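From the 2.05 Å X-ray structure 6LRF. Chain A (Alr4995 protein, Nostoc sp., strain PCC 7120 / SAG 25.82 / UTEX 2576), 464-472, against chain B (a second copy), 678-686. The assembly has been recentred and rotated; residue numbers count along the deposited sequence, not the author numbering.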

ATOM      1  N   VAL A 464      -3.126   5.298   6.478  1.00 51.19           N
ATOM      2  CA  VAL A 464      -4.130   5.605   5.460  1.00 46.45           C
ATOM      3  C   VAL A 464      -5.134   6.651   5.960  1.00 43.84           C
ATOM      4  O   VAL A 464      -5.554   7.514   5.190  1.00 48.72           O
ATOM      5  CB  VAL A 464      -4.864   4.317   4.994  1.00 50.78           C
ATOM      6  CG1 VAL A 464      -6.238   4.627   4.409  1.00 52.65           C
ATOM      7  CG2 VAL A 464      -4.006   3.551   3.987  1.00 42.85           C
ATOM      8  N   SER A 465      -5.490   6.622   7.246  1.00 45.82           N
ATOM      9  CA  SER A 465      -6.470   7.582   7.763  1.00 31.92           C
ATOM     10  C   SER A 465      -5.895   9.000   7.860  1.00 35.55           C
ATOM     11  O   SER A 465      -4.738   9.177   8.205  1.00 40.91           O
ATOM     12  CB  SER A 465      -6.992   7.136   9.137  1.00 41.67           C
ATOM     13  OG  SER A 465      -7.303   5.750   9.156  1.00 41.38           O
ATOM     14  N   SER A 466      -6.710  10.010   7.567  1.00 36.59           N
ATOM     15  CA  SER A 466      -6.247  11.395   7.602  1.00 35.85           C
ATOM     16  C   SER A 466      -5.881  11.840   9.027  1.00 43.82           C
ATOM     17  O   SER A 466      -6.025  11.075   9.999  1.00 45.86           O
ATOM     18  CB  SER A 466      -7.306  12.330   7.018  1.00 42.42           C
ATOM     19  OG  SER A 466      -8.515  12.262   7.749  1.00 43.91           O
ATOM     20  N   GLU A 467      -5.385  13.067   9.159  1.00 38.94           N
ATOM     21  CA  GLU A 467      -5.122  13.576  10.501  1.00 43.42           C
ATOM     22  C   GLU A 467      -6.439  13.733  11.242  1.00 38.43           C
ATOM     23  O   GLU A 467      -6.547  13.327  12.392  1.00 37.23           O
ATOM     24  CB  GLU A 467      -4.373  14.912  10.486  1.00 35.80           C
ATOM     25  CG  GLU A 467      -4.039  15.453  11.895  1.00 37.11           C
ATOM     26  CD  GLU A 467      -3.576  16.919  11.895  1.00 43.13           C
ATOM     27  OE1 GLU A 467      -3.519  17.522  12.994  1.00 41.36           O
ATOM     28  OE2 GLU A 467      -3.274  17.472  10.799  1.00 38.96           O
ATOM     29  N   ARG A 468      -7.430  14.332  10.578  1.00 37.95           N
ATOM     30  CA  ARG A 468      -8.738  14.544  11.198  1.00 44.58           C
ATOM     31  C   ARG A 468      -9.302  13.234  11.766  1.00 38.47           C
ATOM     32  O   ARG A 468      -9.800  13.200  12.892  1.00 37.73           O
ATOM     33  CB  ARG A 468      -9.753  15.129  10.204  1.00 49.54           C
ATOM     34  CG  ARG A 468      -9.203  15.946   9.047  1.00 47.79           C
ATOM     35  CD  ARG A 468     -10.336  16.721   8.375  1.00 57.33           C
ATOM     36  NE  ARG A 468     -10.244  16.669   6.916  1.00 68.97           N
ATOM     37  CZ  ARG A 468     -10.995  15.889   6.136  1.00 73.05           C
ATOM     38  NH1 ARG A 468     -11.911  15.086   6.673  1.00 68.59           N
ATOM     39  NH2 ARG A 468     -10.834  15.917   4.811  1.00 66.58           N
ATOM     40  N   ARG A 469      -9.202  12.167  10.975  1.00 35.35           N
ATOM     41  CA  ARG A 469      -9.864  10.905  11.266  1.00 34.78           C
ATOM     42  C   ARG A 469      -9.309  10.265  12.519  1.00 36.33           C
ATOM     43  O   ARG A 469     -10.057   9.881  13.426  1.00 33.67           O
ATOM     44  CB  ARG A 469      -9.719   9.946  10.086  1.00 37.00           C
ATOM     45  CG  ARG A 469     -10.187   8.518  10.362  1.00 40.70           C
ATOM     46  CD  ARG A 469     -11.696   8.424  10.562  1.00 42.20           C
ATOM     47  NE  ARG A 469     -12.100   7.046  10.828  1.00 41.95           N
ATOM     48  CZ  ARG A 469     -13.303   6.677  11.259  1.00 47.04           C
ATOM     49  NH1 ARG A 469     -14.245   7.590  11.483  1.00 44.05           N
ATOM     50  NH2 ARG A 469     -13.562   5.391  11.475  1.00 43.17           N
ATOM     51  N   VAL A 470      -7.991  10.147  12.549  1.00 36.92           N
ATOM     52  CA  VAL A 470      -7.281   9.548  13.664  1.00 36.39           C
ATOM     53  C   VAL A 470      -7.617  10.298  14.935  1.00 26.74           C
ATOM     54  O   VAL A 470      -7.988   9.703  15.935  1.00 33.09           O
ATOM     55  CB  VAL A 470      -5.755   9.566  13.424  1.00 37.53           C
ATOM     56  CG1 VAL A 470      -5.008   9.104  14.665  1.00 31.42           C
ATOM     57  CG2 VAL A 470      -5.413   8.697  12.230  1.00 37.56           C
ATOM     58  N   GLU A 471      -7.513  11.614  14.864  1.00 29.13           N
ATOM     59  CA  GLU A 471      -7.791  12.465  16.001  1.00 32.28           C
ATOM     60  C   GLU A 471      -9.247  12.334  16.480  1.00 33.43           C
ATOM     61  O   GLU A 471      -9.512  12.326  17.678  1.00 29.68           O
ATOM     62  CB  GLU A 471      -7.450  13.914  15.645  1.00 31.86           C
ATOM     63  CG  GLU A 471      -5.928  14.144  15.505  1.00 41.20           C
ATOM     64  CD  GLU A 471      -5.554  15.569  15.104  1.00 50.83           C
ATOM     65  OE1 GLU A 471      -6.464  16.358  14.751  1.00 51.84           O
ATOM     66  OE2 GLU A 471      -4.342  15.899  15.143  1.00 52.28           O
ATOM     67  N   LEU A 472     -10.187  12.226  15.547  1.00 31.39           N
ATOM     68  CA  LEU A 472     -11.584  12.039  15.912  1.00 33.11           C
ATOM     69  C   LEU A 472     -11.801  10.690  16.601  1.00 30.76           C
ATOM     70  O   LEU A 472     -12.515  10.612  17.597  1.00 31.15           O
ATOM     71  CB  LEU A 472     -12.485  12.161  14.681  1.00 31.98           C
ATOM     72  CG  LEU A 472     -13.292  13.459  14.546  1.00 42.91           C
ATOM     73  CD1 LEU A 472     -12.477  14.715  14.904  1.00 41.94           C
ATOM     74  CD2 LEU A 472     -13.864  13.567  13.142  1.00 49.10           C
TER
ATOM     75  N   THR B 678       4.443   9.020   6.128  1.00 46.16           N
ATOM     76  CA  THR B 678       3.450   9.259   7.176  1.00 39.95           C
ATOM     77  C   THR B 678       2.492  10.356   6.717  1.00 36.01           C
ATOM     78  O   THR B 678       2.739  11.020   5.709  1.00 39.40           O
ATOM     79  CB  THR B 678       4.139   9.633   8.530  1.00 42.28           C
ATOM     80  OG1 THR B 678       3.254   9.400   9.634  1.00 46.46           O
ATOM     81  CG2 THR B 678       4.614  11.081   8.551  1.00 35.01           C
ATOM     82  N   ASP B 679       1.377  10.513   7.426  1.00 35.12           N
ATOM     83  CA  ASP B 679       0.425  11.599   7.157  1.00 33.03           C
ATOM     84  C   ASP B 679       1.098  12.948   7.438  1.00 27.99           C
ATOM     85  O   ASP B 679       1.663  13.149   8.516  1.00 23.56           O
ATOM     86  CB  ASP B 679      -0.832  11.421   8.022  1.00 29.20           C
ATOM     87  CG  ASP B 679      -1.920  12.459   7.727  1.00 33.62           C
ATOM     88  OD1 ASP B 679      -2.920  12.103   7.067  1.00 39.23           O
ATOM     89  OD2 ASP B 679      -1.803  13.619   8.182  1.00 29.29           O
ATOM     90  N   VAL B 680       1.045  13.877   6.488  1.00 24.99           N
ATOM     91  CA  VAL B 680       1.784  15.128   6.669  1.00 25.11           C
ATOM     92  C   VAL B 680       1.159  16.006   7.751  1.00 25.73           C
ATOM     93  O   VAL B 680       1.846  16.822   8.368  1.00 23.97           O
ATOM     94  CB  VAL B 680       1.885  15.924   5.360  1.00 28.92           C
ATOM     95  CG1 VAL B 680       0.515  16.488   4.962  1.00 26.31           C
ATOM     96  CG2 VAL B 680       2.917  17.036   5.490  1.00 26.32           C
ATOM     97  N   GLY B 681      -0.138  15.832   8.002  1.00 27.41           N
ATOM     98  CA  GLY B 681      -0.796  16.618   9.029  1.00 24.18           C
ATOM     99  C   GLY B 681      -0.329  16.150  10.400  1.00 24.39           C
ATOM    100  O   GLY B 681      -0.027  16.949  11.282  1.00 22.28           O
ATOM    101  N   LEU B 682      -0.278  14.838  10.567  1.00 26.34           N
ATOM    102  CA  LEU B 682       0.253  14.227  11.787  1.00 30.01           C
ATOM    103  C   LEU B 682       1.704  14.669  12.038  1.00 29.58           C
ATOM    104  O   LEU B 682       2.068  15.034  13.156  1.00 27.41           O
ATOM    105  CB  LEU B 682       0.151  12.700  11.673  1.00 35.03           C
ATOM    106  CG  LEU B 682       0.536  11.761  12.820  1.00 40.09           C
ATOM    107  CD1 LEU B 682       1.971  11.290  12.652  1.00 40.63           C
ATOM    108  CD2 LEU B 682       0.295  12.391  14.198  1.00 37.13           C
ATOM    109  N   PHE B 683       2.517  14.643  10.983  1.00 27.40           N
ATOM    110  CA  PHE B 683       3.913  15.046  11.073  1.00 28.18           C
ATOM    111  C   PHE B 683       4.025  16.495  11.511  1.00 25.89           C
ATOM    112  O   PHE B 683       4.798  16.829  12.415  1.00 24.33           O
ATOM    113  CB  PHE B 683       4.626  14.848   9.730  1.00 26.25           C
ATOM    114  CG  PHE B 683       6.029  15.392   9.708  1.00 28.00           C
ATOM    115  CD1 PHE B 683       7.096  14.597  10.086  1.00 31.46           C
ATOM    116  CD2 PHE B 683       6.280  16.701   9.320  1.00 31.21           C
ATOM    117  CE1 PHE B 683       8.388  15.103  10.080  1.00 30.27           C
ATOM    118  CE2 PHE B 683       7.564  17.209   9.321  1.00 32.38           C
ATOM    119  CZ  PHE B 683       8.617  16.401   9.700  1.00 29.04           C
ATOM    120  N   LEU B 684       3.247  17.360  10.864  1.00 23.29           N
ATOM    121  CA  LEU B 684       3.248  18.773  11.206  1.00 19.43           C
ATOM    122  C   LEU B 684       2.764  19.004  12.646  1.00 23.96           C
ATOM    123  O   LEU B 684       3.261  19.876  13.353  1.00 20.26           O
ATOM    124  CB  LEU B 684       2.381  19.551  10.207  1.00 23.88           C
ATOM    125  CG  LEU B 684       3.032  19.762   8.840  1.00 25.48           C
ATOM    126  CD1 LEU B 684       2.080  20.495   7.900  1.00 22.27           C
ATOM    127  CD2 LEU B 684       4.343  20.534   9.001  1.00 24.34           C
ATOM    128  N   SER B 685       1.795  18.201  13.066  1.00 22.18           N
ATOM    129  CA  SER B 685       1.259  18.256  14.417  1.00 23.96           C
ATOM    130  C   SER B 685       2.331  17.898  15.462  1.00 25.40           C
ATOM    131  O   SER B 685       2.495  18.593  16.465  1.00 23.90           O
ATOM    132  CB  SER B 685       0.065  17.307  14.541  1.00 21.76           C
ATOM    133  OG  SER B 685      -0.465  17.331  15.852  1.00 34.80           O
ATOM    134  N   LEU B 686       3.049  16.806  15.222  1.00 22.41           N
ATOM    135  CA  LEU B 686       4.135  16.409  16.104  1.00 23.16           C
ATOM    136  C   LEU B 686       5.269  17.440  16.069  1.00 23.93           C
ATOM    137  O   LEU B 686       5.919  17.695  17.089  1.00 26.68           O
ATOM    138  CB  LEU B 686       4.662  15.032  15.712  1.00 23.66           C
ATOM    139  CG  LEU B 686       3.709  13.861  15.899  1.00 26.77           C
ATOM    140  CD1 LEU B 686       4.375  12.586  15.444  1.00 27.65           C
ATOM    141  CD2 LEU B 686       3.342  13.765  17.353  1.00 29.67           C
TER

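Two helix starts meet here, one from each copy of the protein. The helix of chain A runs from E467(A), that of chain B from V680(B). Their axes come within 9.7 Å, with 67° between their N-to-C directions. The tightest backbone approach is E467(A) CA to G681(B) CA, 5.5 Å. No hydrogen bond joins the two stretches, so the contact rests on packing.

Each helix is capped from within its own chain. S466(A) has chi1 at 60° (p), which places OG 3.3 Å from R469(A) N, and this amide donates to it. D679(B) has chi1 t. Its OD2 turns back over the first turn of its helix and accepts from L682(B) N at 3.1 Å and, weakly, from G681(B) N at 2.8 Å. Both caps satisfy amides that have no preceding helical carbonyl to bond.

The same carboxylate faces chain A. D679(B) OD1 lies 3.4 Å from S466(A) CA and also 3.4 Å from E467(A) N. The angle at that amide is too poor for a hydrogen bond. OD1 is bonded elsewhere in the structure.

E467(A) is buried, and the chain B stretch covers more of it than of any other residue here. Chi1 and chi2 are both t, so the chain is extended and reaches across to the helix of chain B. Its OE2 sits 3.2 Å from G681(B) CA. Glycine leaves the room for this: an ideal CB on G681(B) would lie 2.3 Å from E467(A) OE2, a clash. E467(A) OE1 lies 3.9 Å from S685(B) CB, one helical turn on.

E471(A), with chi1 m, brings its OE2 to 2.8 Å from E467(A) OE1. Two carboxylate oxygens this close would repel if both were charged; the proton positions are not resolved. E471(A) OE2 stays 4.2 Å from S685(B) OG, a looser contact.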